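Side-chain contacts in ATP-dependent CLP protease, putative (Plasmodium falciparum, PDB 2F6I), which probably hydrolyses proteins to small peptides as the serine protease of an ATP-dependent Clp system, this chain being its catalytic domain: residues Ile71-Asn76 with Asp90-Ile95; Ile42-Glu47 with Asp54-Gln59; Asp46-Lys51 with Ser109-Ile114; Glu84-Leu89 with Tyr162-Ser167. One frame throughout, in Å; residues are numbered along the deposited sequence.

Contact 1 of 4, residues Ile71-Asn76 with Asp90-Ile95; sequences IKIYIN and DIFNYI
Ile73 and Phe92 come at each other from opposite directions between strand 71-77 and helix 82-94. The delta methyl of Ile73, CD1, lies 3.3 Å from CZ of Phe92 and is also near CE1, so it meets the far end of the ring; its approach is oblique to the ring plane. Phe92 reaches it although its CB does not aim at the strand: chi1 of -109°, well off the staggered values, swings the ring over. A second pair, Ile71 and Ile95, the latter just after the helix, meets tip to tip, CD1 of Ile71 being 4.0 Å from CD1 of Ile95. Here the chi1 of Ile95 (63°) sets CG1 between backbone N and carbonyl carbon and sends the delta methyl toward the strand. The nearest CA atoms, of Ile71 and Phe92, are 10.2 Å apart, and the ends of the side chains bridge that distance. The strand and helix are the first two elements of the beta-alpha-beta unit that ends with strand 99-104; Leu60, Ile99 and Ile114 also pack on Phe92. All four touching residues are buried and meet through carbon alone, which implies dispersion and water exclusion as the probable cohesive forces.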
loop_
_atom_site.group_PDB
_atom_site.type_symbol
_atom_site.label_atom_id
_atom_site.label_comp_id
_atom_site.label_asym_id
_atom_site.label_seq_id
_atom_site.Cartn_x
_atom_site.Cartn_y
_atom_site.Cartn_z
ATOM N N ILE C 71 -28.709 31.702 22.088
ATOM C CA ILE C 71 -28.018 30.457 21.785
ATOM C C ILE C 71 -26.540 30.695 22.097
ATOM O O ILE C 71 -25.954 31.676 21.632
ATOM C CB ILE C 71 -28.151 30.083 20.290
ATOM C CG1 ILE C 71 -29.612 29.782 19.952
ATOM C CG2 ILE C 71 -27.271 28.881 19.972
ATOM C CD1 ILE C 71 -29.853 29.501 18.481
ATOM N N LYS C 72 -25.946 29.811 22.894
ATOM C CA LYS C 72 -24.536 29.939 23.245
ATOM C C LYS C 72 -23.704 28.942 22.443
ATOM O O LYS C 72 -24.048 27.759 22.354
ATOM C CB LYS C 72 -24.325 29.688 24.736
ATOM C CG LYS C 72 -22.868 29.782 25.156
ATOM C CD LYS C 72 -22.648 29.337 26.596
ATOM C CE LYS C 72 -23.282 30.291 27.593
ATOM N NZ LYS C 72 -22.975 29.874 28.992
ATOM N N ILE C 73 -22.605 29.422 21.869
ATOM C CA ILE C 73 -21.730 28.570 21.073
ATOM C C ILE C 73 -20.271 28.623 21.523
ATOM O O ILE C 73 -19.624 29.670 21.440
ATOM C CB ILE C 73 -21.788 28.957 19.577
ATOM C CG1 ILE C 73 -23.210 28.766 19.047
ATOM C CG2 ILE C 73 -20.807 28.111 18.774
ATOM C CD1 ILE C 73 -23.358 29.049 17.567
ATOM N N TYR C 74 -19.758 27.494 22.006
ATOM C CA TYR C 74 -18.361 27.418 22.420
ATOM C C TYR C 74 -17.575 27.172 21.137
ATOM O O TYR C 74 -17.952 26.318 20.336
ATOM C CB TYR C 74 -18.133 26.261 23.395
ATOM C CG TYR C 74 -18.741 26.462 24.766
ATOM C CD1 TYR C 74 -19.857 25.729 25.169
ATOM C CD2 TYR C 74 -18.193 27.376 25.667
ATOM C CE1 TYR C 74 -20.412 25.896 26.436
ATOM C CE2 TYR C 74 -18.742 27.553 26.940
ATOM C CZ TYR C 74 -19.852 26.809 27.315
ATOM O OH TYR C 74 -20.400 26.968 28.569
ATOM N N ILE C 75 -16.492 27.917 20.939
ATOM C CA ILE C 75 -15.700 27.761 19.729
ATOM C C ILE C 75 -14.238 27.424 19.989
ATOM O O ILE C 75 -13.539 28.129 20.719
ATOM C CB ILE C 75 -15.759 29.036 18.861
ATOM C CG1 ILE C 75 -17.217 29.415 18.592
ATOM C CG2 ILE C 75 -15.031 28.803 17.543
ATOM C CD1 ILE C 75 -17.382 30.734 17.849
ATOM N N ASN C 76 -13.794 26.337 19.365
ATOM C CA ASN C 76 -12.427 25.832 19.453
ATOM C C ASN C 76 -12.235 25.142 18.110
ATOM O O ASN C 76 -12.384 23.928 18.001
ATOM C CB ASN C 76 -12.308 24.812 20.593
ATOM C CG ASN C 76 -10.894 24.278 20.763
ATOM O OD1 ASN C 76 -9.982 24.630 20.013
ATOM N ND2 ASN C 76 -10.707 23.419 21.758
ATOM N N ASP C 90 -24.230 33.215 7.348
ATOM C CA ASP C 90 -25.539 33.605 6.833
ATOM C C ASP C 90 -26.635 33.115 7.771
ATOM O O ASP C 90 -27.532 33.876 8.142
ATOM C CB ASP C 90 -25.785 33.023 5.434
ATOM C CG ASP C 90 -25.202 33.884 4.329
ATOM O OD1 ASP C 90 -25.061 35.107 4.535
ATOM O OD2 ASP C 90 -24.902 33.340 3.244
ATOM N N ILE C 91 -26.558 31.842 8.146
ATOM C CA ILE C 91 -27.540 31.244 9.039
ATOM C C ILE C 91 -27.539 31.983 10.371
ATOM O O ILE C 91 -28.593 32.243 10.953
ATOM C CB ILE C 91 -27.234 29.743 9.277
ATOM C CG1 ILE C 91 -27.334 28.979 7.954
ATOM C CG2 ILE C 91 -28.208 29.154 10.289
ATOM C CD1 ILE C 91 -28.693 29.087 7.280
ATOM N N PHE C 92 -26.345 32.322 10.843
ATOM C CA PHE C 92 -26.182 33.041 12.099
ATOM C C PHE C 92 -27.067 34.276 12.127
ATOM O O PHE C 92 -27.827 34.490 13.069
ATOM C CB PHE C 92 -24.729 33.480 12.264
ATOM C CG PHE C 92 -23.985 32.740 13.330
ATOM C CD1 PHE C 92 -23.850 31.356 13.274
ATOM C CD2 PHE C 92 -23.393 33.431 14.383
ATOM C CE1 PHE C 92 -23.134 30.669 14.253
ATOM C CE2 PHE C 92 -22.674 32.756 15.366
ATOM C CZ PHE C 92 -22.545 31.370 15.299
ATOM N N ASN C 93 -26.957 35.085 11.080
ATOM C CA ASN C 93 -27.717 36.323 10.978
ATOM C C ASN C 93 -29.107 36.161 10.381
ATOM O O ASN C 93 -29.849 37.134 10.245
ATOM C CB ASN C 93 -26.914 37.344 10.174
ATOM C CG ASN C 93 -25.642 37.761 10.880
ATOM O OD1 ASN C 93 -25.683 38.405 11.929
ATOM N ND2 ASN C 93 -24.503 37.384 10.315
ATOM N N TYR C 94 -29.463 34.933 10.027
ATOM C CA TYR C 94 -30.777 34.665 9.460
ATOM C C TYR C 94 -31.776 34.409 10.591
ATOM O O TYR C 94 -32.897 34.919 10.573
ATOM C CB TYR C 94 -30.722 33.441 8.544
ATOM C CG TYR C 94 -32.047 33.076 7.908
ATOM C CD1 TYR C 94 -32.326 31.756 7.550
ATOM C CD2 TYR C 94 -33.017 34.045 7.654
ATOM C CE1 TYR C 94 -33.538 31.410 6.959
ATOM C CE2 TYR C 94 -34.234 33.709 7.061
ATOM C CZ TYR C 94 -34.486 32.391 6.718
ATOM O OH TYR C 94 -35.687 32.051 6.141
ATOM N N ILE C 95 -31.355 33.626 11.580
ATOM C CA ILE C 95 -32.218 33.298 12.706
ATOM C C ILE C 95 -32.483 34.502 13.607
ATOM O O ILE C 95 -31.696 35.446 13.653
ATOM C CB ILE C 95 -31.618 32.149 13.554
ATOM C CG1 ILE C 95 -30.285 32.579 14.163
ATOM C CG2 ILE C 95 -31.415 30.921 12.682
ATOM C CD1 ILE C 95 -29.687 31.559 15.107
#

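Contact 2 of 4, residues Ile42-Glu47 with Asp54-Gln59; sequences IYLTDE and DELISQ
Ile42, on strand 41-44, packs on Leu56 and Gln59 of helix 50-66: its CG2 branch meets Leu56 and the Gln59 amide, its CD1 branch the base of Gln59. Its CB points toward the helix. From there CG2 approaches CD1 of Leu56 at 3.5 Å, the shortest pair across the contact, and the same methyl lies 4.0 Å from the amide oxygen OE1 of Gln59. The other branch runs through CG1, anti to the carbonyl carbon (chi1 -65°), and ends at CD1, which rests 3.9 Å from CB of Gln59. Both pairs cross at a slant. This is the first strand-helix packing of the beta-alpha-beta unit 41-44, 50-66, 71-77: the short axes are 10.1 Å apart and run nearly antiparallel, at 157°, as expected when a chain leaves a parallel sheet's strand and turns back along its face. Leu56 also offers its second methyl, CD2, to CD1 of Leu44 at 3.9 Å, and these two leucines cross at about a right angle. Ile88 of helix 82-94 packs on Leu56 too, while Phe37 covers Ile42 and Gln59. Along the helix, Ser58 OG donates to Asp54 O at 2.9 Å, and the backbone N of Ser58 reaches the same oxygen from the opposite face of its plane.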
loop_
_atom_site.group_PDB
_atom_site.type_symbol
_atom_site.label_atom_id
_atom_site.label_comp_id
_atom_site.label_asym_id
_atom_site.label_seq_id
_atom_site.Cartn_x
_atom_site.Cartn_y
_atom_site.Cartn_z
ATOM N N ILE C 42 -24.334 24.981 22.091
ATOM C CA ILE C 42 -23.719 24.229 21.005
ATOM C C ILE C 42 -22.201 24.329 21.014
ATOM O O ILE C 42 -21.630 25.318 21.476
ATOM C CB ILE C 42 -24.218 24.738 19.632
ATOM C CG1 ILE C 42 -25.709 24.456 19.481
ATOM C CG2 ILE C 42 -23.437 24.071 18.503
ATOM C CD1 ILE C 42 -26.280 24.943 18.166
ATOM N N TYR C 43 -21.552 23.294 20.489
ATOM C CA TYR C 43 -20.102 23.265 20.408
ATOM C C TYR C 43 -19.635 23.267 18.959
ATOM O O TYR C 43 -20.120 22.494 18.135
ATOM C CB TYR C 43 -19.537 22.022 21.099
ATOM C CG TYR C 43 -19.704 21.999 22.598
ATOM C CD1 TYR C 43 -20.957 21.824 23.176
ATOM C CD2 TYR C 43 -18.602 22.143 23.440
ATOM C CE1 TYR C 43 -21.111 21.791 24.558
ATOM C CE2 TYR C 43 -18.745 22.114 24.822
ATOM C CZ TYR C 43 -20.001 21.938 25.374
ATOM O OH TYR C 43 -20.150 21.910 26.741
ATOM N N LEU C 44 -18.704 24.161 18.654
ATOM C CA LEU C 44 -18.115 24.252 17.328
ATOM C C LEU C 44 -16.656 23.960 17.631
ATOM O O LEU C 44 -15.813 24.854 17.628
ATOM C CB LEU C 44 -18.281 25.661 16.750
ATOM C CG LEU C 44 -17.592 25.948 15.410
ATOM C CD1 LEU C 44 -18.004 24.917 14.381
ATOM C CD2 LEU C 44 -17.957 27.348 14.936
ATOM N N THR C 45 -16.376 22.694 17.924
ATOM C CA THR C 45 -15.029 22.270 18.278
ATOM C C THR C 45 -14.373 21.360 17.249
ATOM O O THR C 45 -13.444 20.620 17.567
ATOM C CB THR C 45 -15.030 21.560 19.648
ATOM O OG1 THR C 45 -15.983 20.490 19.634
ATOM C CG2 THR C 45 -15.399 22.545 20.752
ATOM N N ASP C 46 -14.859 21.425 16.015
ATOM C CA ASP C 46 -14.318 20.619 14.927
ATOM C C ASP C 46 -13.880 21.543 13.808
ATOM O O ASP C 46 -14.089 22.750 13.873
ATOM C CB ASP C 46 -15.385 19.670 14.376
ATOM C CG ASP C 46 -15.064 18.212 14.638
ATOM O OD1 ASP C 46 -13.893 17.815 14.452
ATOM O OD2 ASP C 46 -15.991 17.460 15.017
ATOM N N GLU C 47 -13.264 20.970 12.781
ATOM C CA GLU C 47 -12.845 21.751 11.629
ATOM C C GLU C 47 -14.130 22.157 10.928
ATOM O O GLU C 47 -15.144 21.471 11.042
ATOM C CB GLU C 47 -11.999 20.894 10.688
ATOM C CG GLU C 47 -10.576 20.666 11.160
ATOM C CD GLU C 47 -9.888 19.541 10.410
ATOM O OE1 GLU C 47 -10.102 19.417 9.185
ATOM O OE2 GLU C 47 -9.124 18.786 11.047
ATOM N N ASP C 54 -22.993 21.643 8.004
ATOM C CA ASP C 54 -24.360 21.183 7.786
ATOM C C ASP C 54 -25.059 20.865 9.100
ATOM O O ASP C 54 -26.225 21.203 9.289
ATOM C CB ASP C 54 -24.364 19.941 6.889
ATOM C CG ASP C 54 -25.730 19.273 6.817
ATOM O OD1 ASP C 54 -26.699 19.933 6.377
ATOM O OD2 ASP C 54 -25.834 18.084 7.201
ATOM N N GLU C 55 -24.344 20.217 10.011
ATOM C CA GLU C 55 -24.921 19.860 11.299
ATOM C C GLU C 55 -25.212 21.115 12.117
ATOM O O GLU C 55 -26.301 21.268 12.670
ATOM C CB GLU C 55 -23.966 18.948 12.073
ATOM C CG GLU C 55 -23.457 17.769 11.267
ATOM C CD GLU C 55 -22.566 16.845 12.077
ATOM O OE1 GLU C 55 -21.664 17.352 12.785
ATOM O OE2 GLU C 55 -22.761 15.612 12.000
ATOM N N LEU C 56 -24.233 22.012 12.188
ATOM C CA LEU C 56 -24.385 23.248 12.945
ATOM C C LEU C 56 -25.564 24.069 12.432
ATOM O O LEU C 56 -26.340 24.611 13.219
ATOM C CB LEU C 56 -23.098 24.075 12.869
ATOM C CG LEU C 56 -23.044 25.345 13.720
ATOM C CD1 LEU C 56 -23.312 25.000 15.178
ATOM C CD2 LEU C 56 -21.680 25.999 13.571
ATOM N N ILE C 57 -25.696 24.158 11.110
ATOM C CA ILE C 57 -26.793 24.905 10.512
ATOM C C ILE C 57 -28.120 24.248 10.882
ATOM O O ILE C 57 -29.063 24.926 11.289
ATOM C CB ILE C 57 -26.654 24.971 8.974
ATOM C CG1 ILE C 57 -25.485 25.885 8.608
ATOM C CG2 ILE C 57 -27.947 25.482 8.345
ATOM C CD1 ILE C 57 -25.220 25.984 7.122
ATOM N N SER C 58 -28.189 22.928 10.746
ATOM C CA SER C 58 -29.405 22.197 11.092
ATOM C C SER C 58 -29.794 22.518 12.525
ATOM O O SER C 58 -30.948 22.834 12.818
ATOM C CB SER C 58 -29.185 20.689 10.965
ATOM O OG SER C 58 -29.013 20.318 9.612
ATOM N N GLN C 59 -28.807 22.432 13.411
ATOM C CA GLN C 59 -29.001 22.692 14.828
ATOM C C GLN C 59 -29.454 24.116 15.123
ATOM O O GLN C 59 -30.325 24.329 15.968
ATOM C CB GLN C 59 -27.709 22.370 15.580
ATOM C CG GLN C 59 -27.473 20.872 15.726
ATOM C CD GLN C 59 -26.008 20.510 15.825
ATOM O OE1 GLN C 59 -25.243 21.146 16.549
ATOM N NE2 GLN C 59 -25.610 19.472 15.099
#

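Contact 3 of 4, residues Asp46-Lys51 with Ser109-Ile114; sequences DEINKK and SMASVI
The loop around Ile48 passes helix 109-116 with its nearest CA pair, Ile48 and Ala111, 7.7 Å apart, close enough for one side chain to bridge. That side chain is Ile48, whose CB faces the helix and whose CD1 makes every close contact. With CG1 anti to the carbonyl carbon and the chain extended beyond it (chi2 -179°), the delta methyl is carried straight out. It meets CD1 of Ile114 tip to tip at 3.8 Å and lies 4.0 Å from the backbone N of Ala111. CB of Met110 closes the group, 4.2 Å from the same CD1. Met110 starts toward the loop, but bends at both chi2 and chi3 lead its thioether end away, and the residue also packs on Leu86 of helix 82-94. Ile48 is held by backbone hydrogen bonds to Gly79 and Ser81, and Ser77 lies against both Ile48 and Ala111. All touching residues are buried. Asn49 is at the N-cap position of helix 50-66; Ile48, just before it, ties the loop between strand 41-44 and that helix to helix 109-116. This is buried core packing in the ClpP-type fold, the Ala111 side chain lying about 11 Å from that of the predicted active-site His134 rather than in contact with it.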
loop_
_atom_site.group_PDB
_atom_site.type_symbol
_atom_site.label_atom_id
_atom_site.label_comp_id
_atom_site.label_asym_id
_atom_site.label_seq_id
_atom_site.Cartn_x
_atom_site.Cartn_y
_atom_site.Cartn_z
ATOM N N ASP C 46 -14.859 21.425 16.015
ATOM C CA ASP C 46 -14.318 20.619 14.927
ATOM C C ASP C 46 -13.880 21.543 13.808
ATOM O O ASP C 46 -14.089 22.750 13.873
ATOM C CB ASP C 46 -15.385 19.670 14.376
ATOM C CG ASP C 46 -15.064 18.212 14.638
ATOM O OD1 ASP C 46 -13.893 17.815 14.452
ATOM O OD2 ASP C 46 -15.991 17.460 15.017
ATOM N N GLU C 47 -13.264 20.970 12.781
ATOM C CA GLU C 47 -12.845 21.751 11.629
ATOM C C GLU C 47 -14.130 22.157 10.928
ATOM O O GLU C 47 -15.144 21.471 11.042
ATOM C CB GLU C 47 -11.999 20.894 10.688
ATOM C CG GLU C 47 -10.576 20.666 11.160
ATOM C CD GLU C 47 -9.888 19.541 10.410
ATOM O OE1 GLU C 47 -10.102 19.417 9.185
ATOM O OE2 GLU C 47 -9.124 18.786 11.047
ATOM N N ILE C 48 -14.104 23.277 10.220
ATOM C CA ILE C 48 -15.294 23.713 9.511
ATOM C C ILE C 48 -15.260 23.140 8.106
ATOM O O ILE C 48 -14.483 23.578 7.259
ATOM C CB ILE C 48 -15.391 25.250 9.439
ATOM C CG1 ILE C 48 -15.599 25.816 10.846
ATOM C CG2 ILE C 48 -16.546 25.658 8.524
ATOM C CD1 ILE C 48 -15.731 27.318 10.891
ATOM N N ASN C 49 -16.104 22.143 7.874
ATOM C CA ASN C 49 -16.183 21.500 6.574
ATOM C C ASN C 49 -17.639 21.256 6.216
ATOM O O ASN C 49 -18.542 21.614 6.968
ATOM C CB ASN C 49 -15.407 20.179 6.593
ATOM C CG ASN C 49 -15.939 19.201 7.625
ATOM O OD1 ASN C 49 -15.180 18.441 8.220
ATOM N ND2 ASN C 49 -17.249 19.206 7.828
ATOM N N LYS C 50 -17.855 20.639 5.064
ATOM C CA LYS C 50 -19.193 20.347 4.580
ATOM C C LYS C 50 -20.075 19.715 5.656
ATOM O O LYS C 50 -21.162 20.211 5.957
ATOM C CB LYS C 50 -19.101 19.404 3.381
ATOM C CG LYS C 50 -20.387 19.235 2.604
ATOM C CD LYS C 50 -20.721 20.496 1.837
ATOM C CE LYS C 50 -21.955 20.304 0.978
ATOM N NZ LYS C 50 -22.254 21.550 0.231
ATOM N N LYS C 51 -19.592 18.622 6.236
ATOM C CA LYS C 51 -20.333 17.888 7.255
ATOM C C LYS C 51 -20.665 18.671 8.521
ATOM O O LYS C 51 -21.828 18.764 8.911
ATOM C CB LYS C 51 -19.570 16.615 7.629
ATOM C CG LYS C 51 -20.265 15.748 8.666
ATOM C CD LYS C 51 -19.481 14.469 8.927
ATOM C CE LYS C 51 -20.137 13.626 10.013
ATOM N NZ LYS C 51 -20.200 14.353 11.315
ATOM N N SER C 109 -9.256 31.721 11.274
ATOM C CA SER C 109 -10.001 32.006 10.051
ATOM C C SER C 109 -11.497 32.199 10.298
ATOM O O SER C 109 -11.889 32.971 11.177
ATOM C CB SER C 109 -9.775 30.887 9.032
ATOM O OG SER C 109 -10.292 31.245 7.764
ATOM N N MET C 110 -12.329 31.506 9.524
ATOM C CA MET C 110 -13.778 31.625 9.673
ATOM C C MET C 110 -14.250 31.380 11.101
ATOM O O MET C 110 -15.275 31.920 11.522
ATOM C CB MET C 110 -14.507 30.670 8.720
ATOM C CG MET C 110 -14.632 31.192 7.294
ATOM S SD MET C 110 -15.256 32.895 7.251
ATOM C CE MET C 110 -16.911 32.684 7.884
ATOM N N ALA C 111 -13.508 30.565 11.844
ATOM C CA ALA C 111 -13.867 30.281 13.226
ATOM C C ALA C 111 -13.761 31.586 14.008
ATOM O O ALA C 111 -14.611 31.899 14.845
ATOM C CB ALA C 111 -12.930 29.229 13.811
ATOM N N SER C 112 -12.711 32.348 13.716
ATOM C CA SER C 112 -12.481 33.632 14.364
ATOM C C SER C 112 -13.566 34.622 13.963
ATOM O O SER C 112 -14.049 35.394 14.791
ATOM C CB SER C 112 -11.110 34.187 13.970
ATOM O OG SER C 112 -10.063 33.407 14.523
ATOM N N VAL C 113 -13.949 34.595 12.691
ATOM C CA VAL C 113 -14.986 35.491 12.194
ATOM C C VAL C 113 -16.324 35.176 12.855
ATOM O O VAL C 113 -17.058 36.084 13.253
ATOM C CB VAL C 113 -15.147 35.374 10.668
ATOM C CG1 VAL C 113 -16.248 36.305 10.195
ATOM C CG2 VAL C 113 -13.831 35.713 9.979
ATOM N N ILE C 114 -16.641 33.889 12.966
ATOM C CA ILE C 114 -17.888 33.472 13.597
ATOM C C ILE C 114 -17.871 33.939 15.047
ATOM O O ILE C 114 -18.878 34.417 15.571
ATOM C CB ILE C 114 -18.053 31.938 13.554
ATOM C CG1 ILE C 114 -18.230 31.478 12.106
ATOM C CG2 ILE C 114 -19.247 31.514 14.398
ATOM C CD1 ILE C 114 -18.285 29.971 11.939
#

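Contact 4 of 4, residues Glu84-Leu89 with Tyr162-Ser167; sequences EGLAIL and YHYLSS
Leu89 and Tyr164 are brought together by different first torsions. In Leu89, CG stands opposite the backbone N (chi1 -162°), which throws the branched end out toward helix 151-169; in Tyr164, CG lies opposite the carbonyl carbon instead (chi1 -81°), placing the ring alongside helix 82-94. The result is a CH-pi contact. Leu89 CD2 lies over one face of the ring, 4.2 Å from the Tyr164 ring centroid and 17° off the ring normal, shifted toward the rim so that its nearest ring atom is CG of Tyr164 at 4.0 Å. Leu86, nearly one turn earlier, adds its own CD2, which touches CD1 of Tyr164 at 3.9 Å and lies almost as near CE1; this methyl arrives obliquely to the ring. CB of Leu86 does not aim at the partner helix, so the distal methyl does the reaching, and the nearest CA atoms, of Leu86 and Tyr164, remain 9.5 Å apart. Helix 151-169 probably corresponds to the long helix that in ClpP relatives contributes to the handle; near its C-terminal end Tyr164 packs on helix 82-94. The ring's polar end turns to the assembly: Tyr164 OH is hydrogen-bonded to Asn128 ND2 of a neighbouring subunit, where Asn128 also packs on Leu86. That bond anchors the ring at its hydroxyl while the leucines press on its other parts. On the helix backbone, the hydroxyl of Ser167 donates to Tyr164 O at 2.9 Å, tilted from the carbonyl plane.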
loop_
_atom_site.group_PDB
_atom_site.type_symbol
_atom_site.label_atom_id
_atom_site.label_comp_id
_atom_site.label_asym_id
_atom_site.label_seq_id
_atom_site.Cartn_x
_atom_site.Cartn_y
_atom_site.Cartn_z
ATOM N N GLU C 84 -18.253 27.118 3.443
ATOM C CA GLU C 84 -19.051 26.540 4.511
ATOM C C GLU C 84 -19.074 27.479 5.708
ATOM O O GLU C 84 -20.016 27.468 6.502
ATOM C CB GLU C 84 -18.485 25.174 4.907
ATOM C CG GLU C 84 -18.515 24.157 3.774
ATOM C CD GLU C 84 -19.903 24.004 3.162
ATOM O OE1 GLU C 84 -20.841 23.619 3.896
ATOM O OE2 GLU C 84 -20.059 24.273 1.948
ATOM N N GLY C 85 -18.034 28.298 5.824
ATOM C CA GLY C 85 -17.957 29.244 6.920
ATOM C C GLY C 85 -18.932 30.380 6.693
ATOM O O GLY C 85 -19.688 30.757 7.588
ATOM N N LEU C 86 -18.917 30.927 5.482
ATOM C CA LEU C 86 -19.810 32.019 5.133
ATOM C C LEU C 86 -21.262 31.551 5.160
ATOM O O LEU C 86 -22.176 32.351 5.355
ATOM C CB LEU C 86 -19.444 32.569 3.755
ATOM C CG LEU C 86 -18.080 33.265 3.750
ATOM C CD1 LEU C 86 -17.627 33.542 2.321
ATOM C CD2 LEU C 86 -18.172 34.555 4.559
ATOM N N ALA C 87 -21.467 30.249 4.969
ATOM C CA ALA C 87 -22.811 29.684 4.999
ATOM C C ALA C 87 -23.308 29.728 6.438
ATOM O O ALA C 87 -24.450 30.108 6.705
ATOM C CB ALA C 87 -22.791 28.252 4.497
ATOM N N ILE C 88 -22.440 29.335 7.365
ATOM C CA ILE C 88 -22.792 29.347 8.776
ATOM C C ILE C 88 -23.060 30.785 9.210
ATOM O O ILE C 88 -23.962 31.045 10.009
ATOM C CB ILE C 88 -21.660 28.754 9.640
ATOM C CG1 ILE C 88 -21.518 27.260 9.345
ATOM C CG2 ILE C 88 -21.953 28.978 11.110
ATOM C CD1 ILE C 88 -20.405 26.581 10.121
ATOM N N LEU C 89 -22.278 31.715 8.670
ATOM C CA LEU C 89 -22.434 33.127 8.997
ATOM C C LEU C 89 -23.816 33.612 8.551
ATOM O O LEU C 89 -24.493 34.331 9.288
ATOM C CB LEU C 89 -21.340 33.953 8.314
ATOM C CG LEU C 89 -21.087 35.360 8.860
ATOM C CD1 LEU C 89 -20.591 35.268 10.297
ATOM C CD2 LEU C 89 -20.056 36.072 7.993
ATOM N N TYR C 162 -12.204 39.045 4.925
ATOM C CA TYR C 162 -11.580 40.219 5.521
ATOM C C TYR C 162 -12.601 41.330 5.750
ATOM O O TYR C 162 -12.632 41.932 6.821
ATOM C CB TYR C 162 -10.439 40.740 4.636
ATOM C CG TYR C 162 -9.282 39.773 4.464
ATOM C CD1 TYR C 162 -8.893 38.929 5.506
ATOM C CD2 TYR C 162 -8.563 39.718 3.269
ATOM C CE1 TYR C 162 -7.817 38.051 5.361
ATOM C CE2 TYR C 162 -7.487 38.845 3.114
ATOM C CZ TYR C 162 -7.119 38.013 4.163
ATOM O OH TYR C 162 -6.067 37.134 4.013
ATOM N N HIS C 163 -13.438 41.598 4.749
ATOM C CA HIS C 163 -14.451 42.640 4.880
ATOM C C HIS C 163 -15.404 42.383 6.042
ATOM O O HIS C 163 -15.713 43.297 6.808
ATOM C CB HIS C 163 -15.257 42.788 3.585
ATOM C CG HIS C 163 -14.563 43.597 2.533
ATOM N ND1 HIS C 163 -13.494 43.117 1.808
ATOM C CD2 HIS C 163 -14.771 44.865 2.105
ATOM C CE1 HIS C 163 -13.073 44.055 0.977
ATOM N NE2 HIS C 163 -13.830 45.125 1.137
ATOM N N TYR C 164 -15.874 41.145 6.170
ATOM C CA TYR C 164 -16.785 40.802 7.254
ATOM C C TYR C 164 -16.114 40.949 8.612
ATOM O O TYR C 164 -16.732 41.421 9.566
ATOM C CB TYR C 164 -17.311 39.373 7.087
ATOM C CG TYR C 164 -18.452 39.258 6.104
ATOM C CD1 TYR C 164 -18.381 38.386 5.017
ATOM C CD2 TYR C 164 -19.608 40.026 6.258
ATOM C CE1 TYR C 164 -19.432 38.282 4.108
ATOM C CE2 TYR C 164 -20.664 39.931 5.355
ATOM C CZ TYR C 164 -20.569 39.058 4.283
ATOM O OH TYR C 164 -21.612 38.964 3.389
ATOM N N LEU C 165 -14.850 40.545 8.705
ATOM C CA LEU C 165 -14.133 40.657 9.968
ATOM C C LEU C 165 -13.937 42.131 10.295
ATOM O O LEU C 165 -14.011 42.543 11.453
ATOM C CB LEU C 165 -12.771 39.970 9.889
ATOM C CG LEU C 165 -12.016 39.992 11.222
ATOM C CD1 LEU C 165 -12.821 39.227 12.260
ATOM C CD2 LEU C 165 -10.634 39.380 11.062
ATOM N N SER C 166 -13.683 42.919 9.256
ATOM C CA SER C 166 -13.478 44.350 9.405
ATOM C C SER C 166 -14.708 45.004 10.036
ATOM O O SER C 166 -14.592 45.783 10.978
ATOM C CB SER C 166 -13.195 44.973 8.037
ATOM O OG SER C 166 -12.837 46.338 8.155
ATOM N N SER C 167 -15.887 44.670 9.527
ATOM C CA SER C 167 -17.123 45.240 10.049
ATOM C C SER C 167 -17.464 44.751 11.458
ATOM O O SER C 167 -18.347 45.303 12.109
ATOM C CB SER C 167 -18.289 44.922 9.112
ATOM O OG SER C 167 -18.681 43.566 9.231
#

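Contact 2 closes before contact 1 opens, and each joins a strand to the following helix in successive beta-alpha-beta units; strands 41-44 and 71-77 are neighbours in one parallel sheet, and the centres lie about 9 Å apart. Contact 3 starts from the end of the first contact 2 segment, sharing Asp46 and Glu47, and spans the sequence of contact 1, about 11 Å away. Contact 4 uses the preceding part of helix 82-94 and joins it to helix 151-169, roughly 16 Å from contact 2 between centres. Ile114 of contact 3 touches Leu44, Phe92 and Ile88, linking residues of the other three segment pairs; the contacts are all buried, and segments of all four also reach neighbouring subunits of the fourteen-chain assembly.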